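Local coordinates for mRNA export factor (Human herpesvirus 1, PDB 4YXP), which regulates viral gene expression, mediates nuclear export of intronless viral mRNAs and inhibits host splicing, and has a folded, zinc-binding C-terminal domain that forms a dimer, at residues Q162-L165 with K166-L170; A183-D187 with I188-V192. All blocks are in the same frame, centred on the assembly; numbering follows the deposited sequence.

Contact 1. Residues Q162-L165 with K166-L170. With ZN (zinc ion), chain D.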
loop_
_atom_site.group_PDB
_atom_site.type_symbol
_atom_site.label_atom_id
_atom_site.label_comp_id
_atom_site.label_asym_id
_atom_site.label_seq_id
_atom_site.Cartn_x
_atom_site.Cartn_y
_atom_site.Cartn_z
ATOM N N GLN B 162 2.276 -1.778 -15.406
ATOM C CA GLN B 162 3.368 -2.407 -16.138
ATOM C C GLN B 162 2.936 -2.647 -17.582
ATOM O O GLN B 162 3.675 -2.348 -18.521
ATOM C CB GLN B 162 3.791 -3.724 -15.483
ATOM C CG GLN B 162 4.871 -4.471 -16.264
ATOM C CD GLN B 162 5.488 -5.612 -15.477
ATOM O OE1 GLN B 162 4.798 -6.328 -14.749
ATOM N NE2 GLN B 162 6.798 -5.783 -15.616
ATOM N N CYS B 163 1.729 -3.175 -17.753
ATOM C CA CYS B 163 1.191 -3.443 -19.083
ATOM C C CYS B 163 0.676 -2.167 -19.759
ATOM O O CYS B 163 0.945 -1.928 -20.935
ATOM C CB CYS B 163 0.068 -4.475 -19.002
ATOM S SG CYS B 163 -0.555 -5.009 -20.619
ATOM N N TYR B 164 -0.063 -1.351 -19.014
ATOM C CA TYR B 164 -0.704 -0.164 -19.585
ATOM C C TYR B 164 0.306 0.861 -20.109
ATOM O O TYR B 164 0.155 1.380 -21.215
ATOM C CB TYR B 164 -1.612 0.497 -18.544
ATOM C CG TYR B 164 -2.151 1.853 -18.963
ATOM C CD1 TYR B 164 -3.311 1.960 -19.720
ATOM C CD2 TYR B 164 -1.501 3.022 -18.594
ATOM C CE1 TYR B 164 -3.806 3.201 -20.101
ATOM C CE2 TYR B 164 -1.988 4.262 -18.967
ATOM C CZ TYR B 164 -3.139 4.345 -19.717
ATOM O OH TYR B 164 -3.621 5.580 -20.088
ATOM N N LEU B 165 1.326 1.165 -19.312
ATOM C CA LEU B 165 2.311 2.166 -19.707
ATOM C C LEU B 165 3.097 1.708 -20.931
ATOM O O LEU B 165 3.434 2.512 -21.800
ATOM C CB LEU B 165 3.260 2.472 -18.545
ATOM C CG LEU B 165 2.621 3.214 -17.365
ATOM C CD1 LEU B 165 3.579 3.298 -16.192
ATOM C CD2 LEU B 165 2.169 4.613 -17.780
ATOM N N LYS B 166 3.375 0.412 -21.005
ATOM C CA LYS B 166 4.080 -0.144 -22.153
ATOM C C LYS B 166 3.266 0.009 -23.438
ATOM O O LYS B 166 3.822 0.258 -24.508
ATOM C CB LYS B 166 4.406 -1.618 -21.918
ATOM C CG LYS B 166 5.897 -1.923 -21.894
ATOM C CD LYS B 166 6.178 -3.417 -22.005
ATOM C CE LYS B 166 5.819 -3.957 -23.386
ATOM N NZ LYS B 166 6.195 -5.387 -23.550
ATOM N N ALA B 167 1.950 -0.144 -23.331
ATOM C CA ALA B 167 1.066 -0.018 -24.488
ATOM C C ALA B 167 1.023 1.421 -24.996
ATOM O O ALA B 167 0.848 1.662 -26.191
ATOM C CB ALA B 167 -0.335 -0.492 -24.138
ATOM N N ARG B 168 1.181 2.372 -24.084
ATOM C CA ARG B 168 1.125 3.786 -24.436
ATOM C C ARG B 168 2.493 4.325 -24.845
ATOM O O ARG B 168 2.626 5.501 -25.186
ATOM C CB ARG B 168 0.571 4.600 -23.265
ATOM C CG ARG B 168 -0.830 4.188 -22.832
ATOM C CD ARG B 168 -1.771 4.108 -24.021
ATOM N NE ARG B 168 -3.170 4.001 -23.627
ATOM C CZ ARG B 168 -4.188 4.013 -24.482
ATOM N NH1 ARG B 168 -3.963 4.128 -25.786
ATOM N NH2 ARG B 168 -5.435 3.912 -24.036
ATOM N N GLY B 169 3.506 3.465 -24.817
ATOM C CA GLY B 169 4.848 3.861 -25.196
ATOM C C GLY B 169 5.461 4.839 -24.216
ATOM O O GLY B 169 6.255 5.700 -24.596
ATOM N N LEU B 170 5.089 4.705 -22.945
ATOM C CA LEU B 170 5.584 5.598 -21.906
ATOM C C LEU B 170 6.612 4.922 -21.017
ATOM O O LEU B 170 6.828 3.711 -21.094
ATOM C CB LEU B 170 4.426 6.109 -21.050
ATOM C CG LEU B 170 3.360 6.917 -21.792
ATOM C CD1 LEU B 170 2.303 7.402 -20.813
ATOM C CD2 LEU B 170 3.980 8.090 -22.544
HETATM ZN ZN ZN D . -2.820 -4.987 -20.483
#
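R168 reaches back one helical turn and lays its CG over one face of the Y164 ring. This is a CH-pi contact, with R168 CG 4.1 Å from the centroid of the Y164 ring and offset toward the rim. The guanidinium does not stack on the ring. Its plane stands 82° from that of the ring, and Y164 CE1 meets it at the edge. R168 bends at chi2 (-50°), which carries R168 NE to 3.7 Å from Y164 CE1. The charged end then goes on to a salt bridge with E245, while Y164 OH bonds to D187. L170 CD1 lies 4.1 Å from L165 CD2, and the two side chains cross at about a right angle. The helix ends here in a Schellman motif. G169 has positive phi, and L170 N bonds to L165 O at 3.0 Å with an N-H...O angle of 166°. On another side of the helix, C163 SG binds the zinc ion at 2.3 Å, with H242, C246 and C251 completing the site. The contact forms the C-terminal end of helix 146-167. Y164 packs on A189 and L170 on S190, both in the first turn of helix 188-204.

Contact 2. Residues A183-D187 with I188-V192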
loop_
_atom_site.group_PDB
_atom_site.type_symbol
_atom_site.label_atom_id
_atom_site.label_comp_id
_atom_site.label_asym_id
_atom_site.label_seq_id
_atom_site.Cartn_x
_atom_site.Cartn_y
_atom_site.Cartn_z
ATOM N N ALA B 183 7.806 16.680 -18.787
ATOM C CA ALA B 183 7.835 16.299 -20.197
ATOM C C ALA B 183 7.478 14.827 -20.407
ATOM O O ALA B 183 7.198 14.412 -21.530
ATOM C CB ALA B 183 9.207 16.595 -20.791
ATOM N N ASP B 184 7.493 14.041 -19.333
ATOM C CA ASP B 184 7.126 12.627 -19.413
ATOM C C ASP B 184 5.615 12.417 -19.290
ATOM O O ASP B 184 5.112 11.321 -19.532
ATOM C CB ASP B 184 7.837 11.820 -18.321
ATOM C CG ASP B 184 9.328 11.662 -18.578
ATOM O OD1 ASP B 184 9.776 11.900 -19.721
ATOM O OD2 ASP B 184 10.053 11.282 -17.633
ATOM N N ILE B 185 4.895 13.465 -18.904
ATOM C CA ILE B 185 3.450 13.372 -18.720
ATOM C C ILE B 185 2.754 13.385 -20.077
ATOM O O ILE B 185 2.829 14.372 -20.814
ATOM C CB ILE B 185 2.935 14.506 -17.815
ATOM C CG1 ILE B 185 3.604 14.414 -16.436
ATOM C CG2 ILE B 185 1.414 14.443 -17.695
ATOM C CD1 ILE B 185 3.238 15.537 -15.478
ATOM N N LYS B 186 2.077 12.288 -20.402
ATOM C CA LYS B 186 1.377 12.165 -21.680
ATOM C C LYS B 186 -0.027 11.587 -21.515
ATOM O O LYS B 186 -0.742 11.389 -22.495
ATOM C CB LYS B 186 2.182 11.289 -22.643
ATOM C CG LYS B 186 3.567 11.823 -22.981
ATOM C CD LYS B 186 3.510 13.162 -23.711
ATOM C CE LYS B 186 4.908 13.686 -24.000
ATOM N NZ LYS B 186 4.916 15.120 -24.404
ATOM N N ASP B 187 -0.420 11.316 -20.275
ATOM C CA ASP B 187 -1.738 10.755 -19.999
ATOM C C ASP B 187 -2.062 10.924 -18.521
ATOM O O ASP B 187 -1.266 11.483 -17.767
ATOM C CB ASP B 187 -1.794 9.275 -20.390
ATOM C CG ASP B 187 -1.256 8.363 -19.300
ATOM O OD1 ASP B 187 -0.106 8.568 -18.856
ATOM O OD2 ASP B 187 -1.993 7.447 -18.879
ATOM N N ILE B 188 -3.223 10.432 -18.100
ATOM C CA ILE B 188 -3.663 10.622 -16.721
ATOM C C ILE B 188 -2.781 9.847 -15.739
ATOM O O ILE B 188 -2.479 10.338 -14.648
ATOM C CB ILE B 188 -5.150 10.228 -16.554
ATOM C CG1 ILE B 188 -5.623 10.496 -15.121
ATOM C CG2 ILE B 188 -5.376 8.762 -16.918
ATOM C CD1 ILE B 188 -5.581 11.958 -14.718
ATOM N N ALA B 189 -2.369 8.640 -16.109
ATOM C CA ALA B 189 -1.559 7.829 -15.208
ATOM C C ALA B 189 -0.220 8.505 -14.943
ATOM O O ALA B 189 0.186 8.657 -13.790
ATOM C CB ALA B 189 -1.347 6.436 -15.775
ATOM N N SER B 190 0.465 8.914 -16.005
ATOM C CA SER B 190 1.758 9.568 -15.848
ATOM C C SER B 190 1.594 10.931 -15.170
ATOM O O SER B 190 2.469 11.361 -14.423
ATOM C CB SER B 190 2.464 9.718 -17.202
ATOM O OG SER B 190 1.645 10.350 -18.164
ATOM N N PHE B 191 0.473 11.602 -15.416
ATOM C CA PHE B 191 0.201 12.871 -14.735
ATOM C C PHE B 191 0.147 12.675 -13.225
ATOM O O PHE B 191 0.853 13.349 -12.469
ATOM C CB PHE B 191 -1.116 13.494 -15.212
ATOM C CG PHE B 191 -1.545 14.681 -14.390
ATOM C CD1 PHE B 191 -0.984 15.929 -14.609
ATOM C CD2 PHE B 191 -2.489 14.544 -13.388
ATOM C CE1 PHE B 191 -1.365 17.022 -13.847
ATOM C CE2 PHE B 191 -2.875 15.634 -12.621
ATOM C CZ PHE B 191 -2.312 16.873 -12.850
ATOM N N VAL B 192 -0.699 11.750 -12.788
ATOM C CA VAL B 192 -0.905 11.519 -11.367
ATOM C C VAL B 192 0.408 11.152 -10.676
ATOM O O VAL B 192 0.742 11.695 -9.627
ATOM C CB VAL B 192 -1.974 10.428 -11.139
ATOM C CG1 VAL B 192 -2.028 10.005 -9.672
ATOM C CG2 VAL B 192 -3.340 10.931 -11.586
#
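The D187 carboxylate and the F191 ring are the flat groups here. S190 N reaches D187 OD1 from above the carboxylate plane, 42° out of it, at 2.9 Å. S190 OG donates to D187 OD1 on its anti side, nearer the plane, at 2.6 Å. D187 OD1 is thus gripped by two donors from one residue. D187 OD2 takes a weak bond from A189 N at 3.0 Å, and A189 CB lies 3.3 Å from D187 OD2. This oxygen has a further partner in Y164. These bonds probably favour the charged form of the carboxylate and fix its rotation. D187 CG sits between its backbone N and carbonyl carbon (chi1 84°), which brings both oxygens over the start of the helix.

S190 OG has a second role. S190 OG accepts from K186 N at 3.0 Å, nearly straight at 164°, and so ties the incoming loop to the first turn. At the edge of the F191 ring, near its plane, lies I185 CG2. I185 CG2 packs more closely on F191 CB, at 3.7 Å. F191 N bonds to D187 O at 2.9 Å, an early backbone bond of the helix. Outside the contact, I185 packs on I8 and F191 on L16 of the second subunit, and K186 forms a salt bridge with D9 of that subunit.

The arrangement is an N-cap: D187 precedes helix 188-204 and its side chain accepts from backbone N-H groups of the first turn. It lies within the CHC2-type zinc finger region, away from the metal.

Overall arrangement
The two contacts follow in series and neither nests in nor crosses the other. Contact 1 comes first and ends helix 146-167. The chain then runs through helix 173-179, and contact 2 starts helix 188-204. Each closes only a local turn, but their centres are about 12 Å apart and they touch. The Y164 hydroxyl and D187 join the two contacts, linking one helix end to the next helix start. L170 adds packing on K186 and D187. Contact 1 faces the zinc site through C163. Contact 2 faces the second subunit. Together they tie the metal-bound helix end to a helix start at the dimer interface.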